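Local coordinates for probable secreted solute-binding lipoprotein (Streptomyces coelicolor, PDB 3I3V), which probably captures a solute outside the cell and hands it to a membrane transporter, as extracellular solute-binding proteins of its family do, at residues 162-166 with 241-245; 167-173 with 225-230; 368-373 with 389-394. One frame throughout, in Å; residues are numbered along the deposited sequence.

Contact 1 (162-166 with 241-245); sequences IAPVT and EAAVQ
Ala-163 and Ala-242, with Val-165 and Val-244 two residues on, form a short parallel strand pair in the mixed sheet of this periplasmic-binding-protein fold. Backbone bonds hold it together. Ala-163 is gripped on both sides: its N donates to Glu-241 O at 2.9 Å, in the carbonyl plane, and its O receives Ala-243 N at 3.0 Å, with the donor tilted out of that plane. The pattern then changes strands where the chain turns a corner at Ala-243 and Pro-164 departs from strand geometry. Val-244 becomes the residue held at both ends, its N reaching Pro-164 O and its O taking the straight bond from Thr-166 N (3.0 Å, 169° at the hydrogen). Ala-242 CA lies 3.1 Å from Ala-163 O in a CA-H...O contact.

Side chains meet on both faces. On one, the methyls of Ala-163 and Ala-242 meet at 3.8 Å, and Thr-166 CB rests against Ala-242 CB. On the other, Val-165 CG2 touches Val-244 CB at 3.8 Å, the two valines leaning across each other.

Further out, helix 230-238 covers the alanine and threonine face, where Met-233 touches both Thr-166 and Gln-245. Val-165 packs on Val-220, Phe-221 and Trp-268, and the Pro-164 ring turns away from the pair onto helix 147-159. Bonds from Ala-243 to Asn-131 and from Gln-245 to Ala-129 tie the pair to the long strand 122-131. With OG1 of Thr-166 trans to its own N (chi1 -179°), CG2 swings back over the neighbouring strand and settles 3.4 Å from Val-244 O.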
loop_
_atom_site.group_PDB
_atom_site.type_symbol
_atom_site.label_atom_id
_atom_site.label_comp_id
_atom_site.label_asym_id
_atom_site.label_seq_id
_atom_site.Cartn_x
_atom_site.Cartn_y
_atom_site.Cartn_z
ATOM N N ILE C 162 -12.068 33.546 -71.230
ATOM C CA ILE C 162 -11.186 33.292 -70.095
ATOM C C ILE C 162 -10.377 32.011 -70.329
ATOM O O ILE C 162 -10.935 30.955 -70.633
ATOM C CB ILE C 162 -11.993 33.141 -68.792
ATOM C CG1 ILE C 162 -12.913 34.356 -68.607
ATOM C CG2 ILE C 162 -11.043 32.976 -67.617
ATOM C CD1 ILE C 162 -13.872 34.246 -67.430
ATOM N N ALA C 163 -9.061 32.108 -70.198
ATOM C CA ALA C 163 -8.206 30.950 -70.401
ATOM C C ALA C 163 -8.507 29.928 -69.311
ATOM O O ALA C 163 -8.789 30.294 -68.173
ATOM C CB ALA C 163 -6.735 31.366 -70.356
ATOM N N PRO C 164 -8.483 28.631 -69.660
ATOM C CA PRO C 164 -8.752 27.545 -68.711
ATOM C C PRO C 164 -7.560 27.224 -67.805
ATOM O O PRO C 164 -7.377 27.890 -66.777
ATOM C CB PRO C 164 -9.152 26.384 -69.622
ATOM C CG PRO C 164 -8.340 26.632 -70.843
ATOM C CD PRO C 164 -8.487 28.125 -71.044
ATOM N N VAL C 165 -6.761 26.215 -68.154
ATOM C CA VAL C 165 -5.601 25.872 -67.326
ATOM C C VAL C 165 -4.341 26.555 -67.852
ATOM O O VAL C 165 -3.986 26.420 -69.023
ATOM C CB VAL C 165 -5.320 24.332 -67.268
ATOM C CG1 VAL C 165 -4.174 24.056 -66.316
ATOM C CG2 VAL C 165 -6.543 23.576 -66.794
ATOM N N THR C 166 -3.669 27.303 -66.990
ATOM C CA THR C 166 -2.444 27.961 -67.405
ATOM C C THR C 166 -1.258 27.172 -66.843
ATOM O O THR C 166 -1.285 26.706 -65.704
ATOM C CB THR C 166 -2.391 29.417 -66.902
ATOM O OG1 THR C 166 -1.180 30.039 -67.352
ATOM C CG2 THR C 166 -2.458 29.459 -65.382
ATOM N N GLU C 241 -6.628 35.953 -65.655
ATOM C CA GLU C 241 -6.843 35.810 -67.090
ATOM C C GLU C 241 -7.081 34.321 -67.370
ATOM O O GLU C 241 -7.627 33.950 -68.406
ATOM C CB GLU C 241 -5.636 36.328 -67.879
ATOM C CG GLU C 241 -5.409 37.829 -67.735
ATOM C CD GLU C 241 -6.623 38.662 -68.154
ATOM O OE1 GLU C 241 -7.132 38.460 -69.281
ATOM O OE2 GLU C 241 -7.064 39.524 -67.361
ATOM N N ALA C 242 -6.659 33.478 -66.433
ATOM C CA ALA C 242 -6.856 32.031 -66.535
ATOM C C ALA C 242 -7.443 31.620 -65.191
ATOM O O ALA C 242 -7.087 32.185 -64.166
ATOM C CB ALA C 242 -5.535 31.316 -66.789
ATOM N N ALA C 243 -8.331 30.633 -65.197
ATOM C CA ALA C 243 -9.007 30.197 -63.982
ATOM C C ALA C 243 -8.444 28.983 -63.246
ATOM O O ALA C 243 -8.794 28.747 -62.091
ATOM C CB ALA C 243 -10.474 29.954 -64.294
ATOM N N VAL C 244 -7.592 28.196 -63.893
ATOM C CA VAL C 244 -7.050 27.020 -63.217
ATOM C C VAL C 244 -5.535 26.982 -63.278
ATOM O O VAL C 244 -4.927 27.364 -64.281
ATOM C CB VAL C 244 -7.588 25.713 -63.817
ATOM C CG1 VAL C 244 -7.114 24.523 -62.973
ATOM C CG2 VAL C 244 -9.107 25.749 -63.872
ATOM N N GLN C 245 -4.924 26.501 -62.205
ATOM C CA GLN C 245 -3.477 26.431 -62.158
ATOM C C GLN C 245 -2.976 25.379 -61.201
ATOM O O GLN C 245 -3.354 25.380 -60.031
ATOM C CB GLN C 245 -2.908 27.776 -61.718
ATOM C CG GLN C 245 -1.411 27.775 -61.552
ATOM C CD GLN C 245 -0.906 29.015 -60.840
ATOM O OE1 GLN C 245 0.192 29.497 -61.117
ATOM N NE2 GLN C 245 -1.703 29.531 -59.916
#

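Contact 2 (167-173 with 225-230); sequences VGGNDWT and AQGLTS
Asp-171 meets Ser-230 where two helices begin: Asp-171 is the N-cap of helix 172-182, Thr-229 that of helix 230-238, and one carboxylate accepts a backbone N-H from the first turn of each. A chi1 of 74° tucks the Asp-171 carboxylate back between its own N and carbonyl carbon, each oxygen facing a different helix. OD1 takes two bonds from Thr-173: the hydroxyl OG1 comes nearly along the C-O axis at 2.6 Å, and the backbone N arrives from above the carboxylate plane. OD2 accepts Ser-230 N on its syn side at 2.7 Å. This probably stabilises the negative charge.

Behind the cap, a type I turn from Gly-168 to Asp-171 lies against the 3-10 turn 225-227 and Leu-228. Asn-170 N donates to Leu-228 O (3.1 Å), and Gly-169 N makes a weaker bond to Ala-225 O. Asn-170 CB rests on Gln-226 O, and with CG trans to N (chi1 -158°) a water joins OD1 to Gly-227 O. Gln-226 O is bonded by Ser-374 of helix 363-377.

Thr-173 CG2 sits 3.7 Å above the centre of the Trp-172 ring and touches Ser-230 OG. That hydroxyl oxygen approaches the same ring obliquely, 3.4 Å from Trp-172 CZ2.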
loop_
_atom_site.group_PDB
_atom_site.type_symbol
_atom_site.label_atom_id
_atom_site.label_comp_id
_atom_site.label_asym_id
_atom_site.label_seq_id
_atom_site.Cartn_x
_atom_site.Cartn_y
_atom_site.Cartn_z
ATOM N N VAL C 167 -0.225 27.002 -67.657
ATOM C CA VAL C 167 0.952 26.263 -67.233
ATOM C C VAL C 167 2.119 26.572 -68.164
ATOM O O VAL C 167 1.924 26.829 -69.352
ATOM C CB VAL C 167 0.670 24.735 -67.226
ATOM C CG1 VAL C 167 0.347 24.253 -68.636
ATOM C CG2 VAL C 167 1.864 23.981 -66.651
ATOM N N GLY C 168 3.331 26.563 -67.614
ATOM C CA GLY C 168 4.510 26.841 -68.421
ATOM C C GLY C 168 4.962 25.599 -69.162
ATOM O O GLY C 168 5.762 24.813 -68.654
ATOM N N GLY C 169 4.444 25.419 -70.367
ATOM C CA GLY C 169 4.808 24.254 -71.144
ATOM C C GLY C 169 6.259 24.190 -71.577
ATOM O O GLY C 169 6.708 23.147 -72.046
ATOM N N ASN C 170 6.993 25.288 -71.438
ATOM C CA ASN C 170 8.398 25.286 -71.831
ATOM C C ASN C 170 9.361 25.311 -70.652
ATOM O O ASN C 170 10.509 25.735 -70.801
ATOM C CB ASN C 170 8.726 26.457 -72.767
ATOM C CG ASN C 170 9.976 26.198 -73.610
ATOM O OD1 ASN C 170 10.632 27.134 -74.083
ATOM N ND2 ASN C 170 10.299 24.919 -73.814
ATOM N N ASP C 171 8.891 24.899 -69.478
ATOM C CA ASP C 171 9.771 24.813 -68.322
ATOM C C ASP C 171 9.294 23.784 -67.296
ATOM O O ASP C 171 8.394 22.990 -67.583
ATOM C CB ASP C 171 10.034 26.198 -67.694
ATOM C CG ASP C 171 8.857 26.764 -66.909
ATOM O OD1 ASP C 171 7.863 26.047 -66.654
ATOM O OD2 ASP C 171 8.950 27.959 -66.529
ATOM N N TRP C 172 9.906 23.778 -66.115
ATOM C CA TRP C 172 9.574 22.805 -65.074
ATOM C C TRP C 172 8.099 22.639 -64.696
ATOM O O TRP C 172 7.683 21.549 -64.302
ATOM C CB TRP C 172 10.390 23.092 -63.809
ATOM C CG TRP C 172 10.170 24.459 -63.217
ATOM C CD1 TRP C 172 10.718 25.637 -63.637
ATOM C CD2 TRP C 172 9.349 24.778 -62.087
ATOM N NE1 TRP C 172 10.292 26.672 -62.833
ATOM C CE2 TRP C 172 9.450 26.169 -61.875
ATOM C CE3 TRP C 172 8.538 24.021 -61.235
ATOM C CZ2 TRP C 172 8.776 26.819 -60.844
ATOM C CZ3 TRP C 172 7.866 24.669 -60.204
ATOM C CH2 TRP C 172 7.989 26.053 -60.018
ATOM N N THR C 173 7.306 23.701 -64.818
ATOM C CA THR C 173 5.890 23.617 -64.461
ATOM C C THR C 173 5.191 22.692 -65.442
ATOM O O THR C 173 4.500 21.754 -65.039
ATOM C CB THR C 173 5.213 25.020 -64.451
ATOM O OG1 THR C 173 5.433 25.674 -65.710
ATOM C CG2 THR C 173 5.804 25.883 -63.351
ATOM N N ALA C 225 0.350 27.380 -74.766
ATOM C CA ALA C 225 0.947 26.880 -73.525
ATOM C C ALA C 225 2.366 26.336 -73.703
ATOM O O ALA C 225 3.170 26.383 -72.777
ATOM C CB ALA C 225 0.050 25.795 -72.920
ATOM N N GLN C 226 2.658 25.822 -74.892
ATOM C CA GLN C 226 3.964 25.247 -75.208
ATOM C C GLN C 226 5.126 26.221 -75.057
ATOM O O GLN C 226 6.268 25.806 -74.853
ATOM C CB GLN C 226 3.958 24.698 -76.635
ATOM C CG GLN C 226 2.574 24.349 -77.128
ATOM C CD GLN C 226 2.075 25.300 -78.200
ATOM O OE1 GLN C 226 0.883 25.327 -78.511
ATOM N NE2 GLN C 226 2.985 26.066 -78.785
ATOM N N GLY C 227 4.839 27.513 -75.163
ATOM C CA GLY C 227 5.884 28.508 -75.028
ATOM C C GLY C 227 5.823 29.305 -73.737
ATOM O O GLY C 227 6.642 30.196 -73.525
ATOM N N LEU C 228 4.867 28.991 -72.866
ATOM C CA LEU C 228 4.724 29.709 -71.595
ATOM C C LEU C 228 5.736 29.256 -70.539
ATOM O O LEU C 228 6.367 28.211 -70.675
ATOM C CB LEU C 228 3.299 29.541 -71.049
ATOM C CG LEU C 228 2.169 29.967 -71.996
ATOM C CD1 LEU C 228 0.814 29.744 -71.327
ATOM C CD2 LEU C 228 2.350 31.429 -72.376
ATOM N N THR C 229 5.878 30.058 -69.488
ATOM C CA THR C 229 6.797 29.763 -68.397
ATOM C C THR C 229 6.100 29.938 -67.056
ATOM O O THR C 229 4.956 30.399 -66.990
ATOM C CB THR C 229 8.001 30.716 -68.399
ATOM O OG1 THR C 229 7.538 32.059 -68.198
ATOM C CG2 THR C 229 8.753 30.628 -69.713
ATOM N N SER C 230 6.800 29.576 -65.988
ATOM C CA SER C 230 6.260 29.707 -64.649
ATOM C C SER C 230 5.808 31.159 -64.418
ATOM O O SER C 230 4.845 31.415 -63.693
ATOM C CB SER C 230 7.323 29.311 -63.623
ATOM O OG SER C 230 6.734 29.073 -62.356
HETATM O O HOH W 1 9.517 29.840 -74.134
#

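Contact 3 (368-373 with 389-394); sequences PLITAT and ALESAY
Leu-369 reaches Ala-393 and Tyr-394 through its torsions: CG stands trans to the backbone N (chi1 -160°), and chi2 of 58° turns CD1 toward 389-394. The setting is an antiparallel helical hairpin of 363-377 and 383-392, close-packed through alanines and without a hydrogen bond between the two segments. On Tyr-394, whose CB points away, chi1 of -71° brings the ring back. Leu-369 CD1 touches both Ala-393 CB, at 3.8 Å, and Tyr-394 CE2, at 3.9 Å, while Leu-369 CD2 lies near the phenol oxygen.

The backbones come near, with CA of Pro-368 and CA of Ala-393 4.7 Å apart. Ala-393 puts its methyl into the backbone of the facing helix, 3.5 Å from Leu-369 N and also against Pro-368 C, and the Pro-368 ring lies along Ala-393 through CB. One turn on, the roles reverse: Ala-372 points its methyl at the 389 peptide, and Leu-390 CD1 packs on the same methyl at 3.8 Å.

Two hydroxyls beside this apolar seam are hydrogen-bonded. Tyr-394 OH bonds to the backbone oxygen of Tyr-195, and Thr-373 OG1 turns back to Leu-369 O within its own helix. Phe-200 packs on both Leu-390 and Tyr-394, and Gln-175 of helix 172-182 covers Leu-369 and Thr-373. The closest approach between the two segments is Ala-372 CB to Ala-389 O, 3.2 Å.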
loop_
_atom_site.group_PDB
_atom_site.type_symbol
_atom_site.label_atom_id
_atom_site.label_comp_id
_atom_site.label_asym_id
_atom_site.label_seq_id
_atom_site.Cartn_x
_atom_site.Cartn_y
_atom_site.Cartn_z
ATOM N N PRO C 368 16.391 17.746 -71.426
ATOM C CA PRO C 368 15.703 17.299 -72.644
ATOM C C PRO C 368 14.245 16.924 -72.386
ATOM O O PRO C 368 13.411 16.999 -73.281
ATOM C CB PRO C 368 16.537 16.102 -73.096
ATOM C CG PRO C 368 17.915 16.441 -72.582
ATOM C CD PRO C 368 17.613 16.957 -71.195
ATOM N N LEU C 369 13.942 16.517 -71.161
ATOM C CA LEU C 369 12.585 16.126 -70.803
ATOM C C LEU C 369 11.669 17.359 -70.817
ATOM O O LEU C 369 10.471 17.254 -71.073
ATOM C CB LEU C 369 12.590 15.458 -69.423
ATOM C CG LEU C 369 11.401 14.574 -69.039
ATOM C CD1 LEU C 369 11.243 13.452 -70.058
ATOM C CD2 LEU C 369 11.623 13.994 -67.644
ATOM N N ILE C 370 12.241 18.529 -70.549
ATOM C CA ILE C 370 11.480 19.767 -70.564
ATOM C C ILE C 370 11.259 20.175 -72.013
ATOM O O ILE C 370 10.192 20.668 -72.369
ATOM C CB ILE C 370 12.235 20.905 -69.829
ATOM C CG1 ILE C 370 12.064 20.745 -68.317
ATOM C CG2 ILE C 370 11.748 22.269 -70.314
ATOM C CD1 ILE C 370 12.854 21.752 -67.511
ATOM N N THR C 371 12.272 19.965 -72.849
ATOM C CA THR C 371 12.176 20.322 -74.255
ATOM C C THR C 371 11.173 19.400 -74.935
ATOM O O THR C 371 10.454 19.818 -75.848
ATOM C CB THR C 371 13.558 20.219 -74.965
ATOM O OG1 THR C 371 14.504 21.074 -74.310
ATOM C CG2 THR C 371 13.451 20.664 -76.415
ATOM N N ALA C 372 11.128 18.147 -74.487
ATOM C CA ALA C 372 10.196 17.166 -75.039
ATOM C C ALA C 372 8.791 17.521 -74.579
ATOM O O ALA C 372 7.804 17.260 -75.276
ATOM C CB ALA C 372 10.552 15.763 -74.557
ATOM N N THR C 373 8.712 18.105 -73.386
ATOM C CA THR C 373 7.437 18.505 -72.822
ATOM C C THR C 373 6.847 19.682 -73.589
ATOM O O THR C 373 5.638 19.743 -73.793
ATOM C CB THR C 373 7.582 18.846 -71.343
ATOM O OG1 THR C 373 7.617 17.626 -70.590
ATOM C CG2 THR C 373 6.426 19.689 -70.874
ATOM N N ALA C 389 9.186 11.729 -78.245
ATOM C CA ALA C 389 9.914 12.892 -77.755
ATOM C C ALA C 389 10.330 12.689 -76.295
ATOM O O ALA C 389 11.441 13.035 -75.901
ATOM C CB ALA C 389 9.049 14.144 -77.891
ATOM N N LEU C 390 9.434 12.124 -75.497
ATOM C CA LEU C 390 9.729 11.883 -74.091
ATOM C C LEU C 390 10.882 10.882 -73.983
ATOM O O LEU C 390 11.887 11.147 -73.323
ATOM C CB LEU C 390 8.476 11.351 -73.385
ATOM C CG LEU C 390 7.633 12.255 -72.463
ATOM C CD1 LEU C 390 7.812 13.726 -72.794
ATOM C CD2 LEU C 390 6.169 11.843 -72.577
ATOM N N GLU C 391 10.740 9.742 -74.658
ATOM C CA GLU C 391 11.756 8.701 -74.629
ATOM C C GLU C 391 13.118 9.151 -75.150
ATOM O O GLU C 391 14.152 8.652 -74.700
ATOM C CB GLU C 391 11.279 7.482 -75.415
ATOM C CG GLU C 391 9.992 6.868 -74.879
ATOM C CD GLU C 391 9.656 5.542 -75.535
ATOM O OE1 GLU C 391 10.188 5.269 -76.634
ATOM O OE2 GLU C 391 8.854 4.778 -74.959
ATOM N N SER C 392 13.121 10.089 -76.093
ATOM C CA SER C 392 14.368 10.598 -76.657
ATOM C C SER C 392 15.106 11.486 -75.672
ATOM O O SER C 392 16.297 11.767 -75.842
ATOM C CB SER C 392 14.094 11.399 -77.925
ATOM O OG SER C 392 14.423 10.644 -79.081
ATOM N N ALA C 393 14.395 11.938 -74.647
ATOM C CA ALA C 393 14.995 12.794 -73.644
ATOM C C ALA C 393 16.015 11.984 -72.860
ATOM O O ALA C 393 16.903 12.538 -72.221
ATOM C CB ALA C 393 13.914 13.349 -72.712
ATOM N N TYR C 394 15.886 10.663 -72.932
ATOM C CA TYR C 394 16.784 9.757 -72.225
ATOM C C TYR C 394 17.891 9.203 -73.114
ATOM O O TYR C 394 18.529 8.219 -72.757
ATOM C CB TYR C 394 15.983 8.599 -71.630
ATOM C CG TYR C 394 15.109 8.996 -70.467
ATOM C CD1 TYR C 394 15.479 8.692 -69.159
ATOM C CD2 TYR C 394 13.902 9.671 -70.674
ATOM C CE1 TYR C 394 14.667 9.043 -68.082
ATOM C CE2 TYR C 394 13.080 10.032 -69.606
ATOM C CZ TYR C 394 13.467 9.714 -68.315
ATOM O OH TYR C 394 12.660 10.062 -67.254
#

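How the contacts relate
The three contacts follow one another through one lobe. Contacts 1 and 2 have centres about 13 Å apart and are consecutive in sequence: strand 163-166 runs straight into the turn before helix 172-182, and helix 230-238 serves both, with Met-233 touching Thr-166 and Thr-173. Contact 2 in turn rests on contact 3, centres about 14 Å apart. There Ile-370 does the joining, its CG2 lying 3.8 Å from Asp-171 CA, and Thr-373 CG2 sits against Gly-169 O. Contacts 1 and 3 do not touch; their nearest atoms are about 11 Å apart, so contact 2 bridges sheet and C-terminal hairpin.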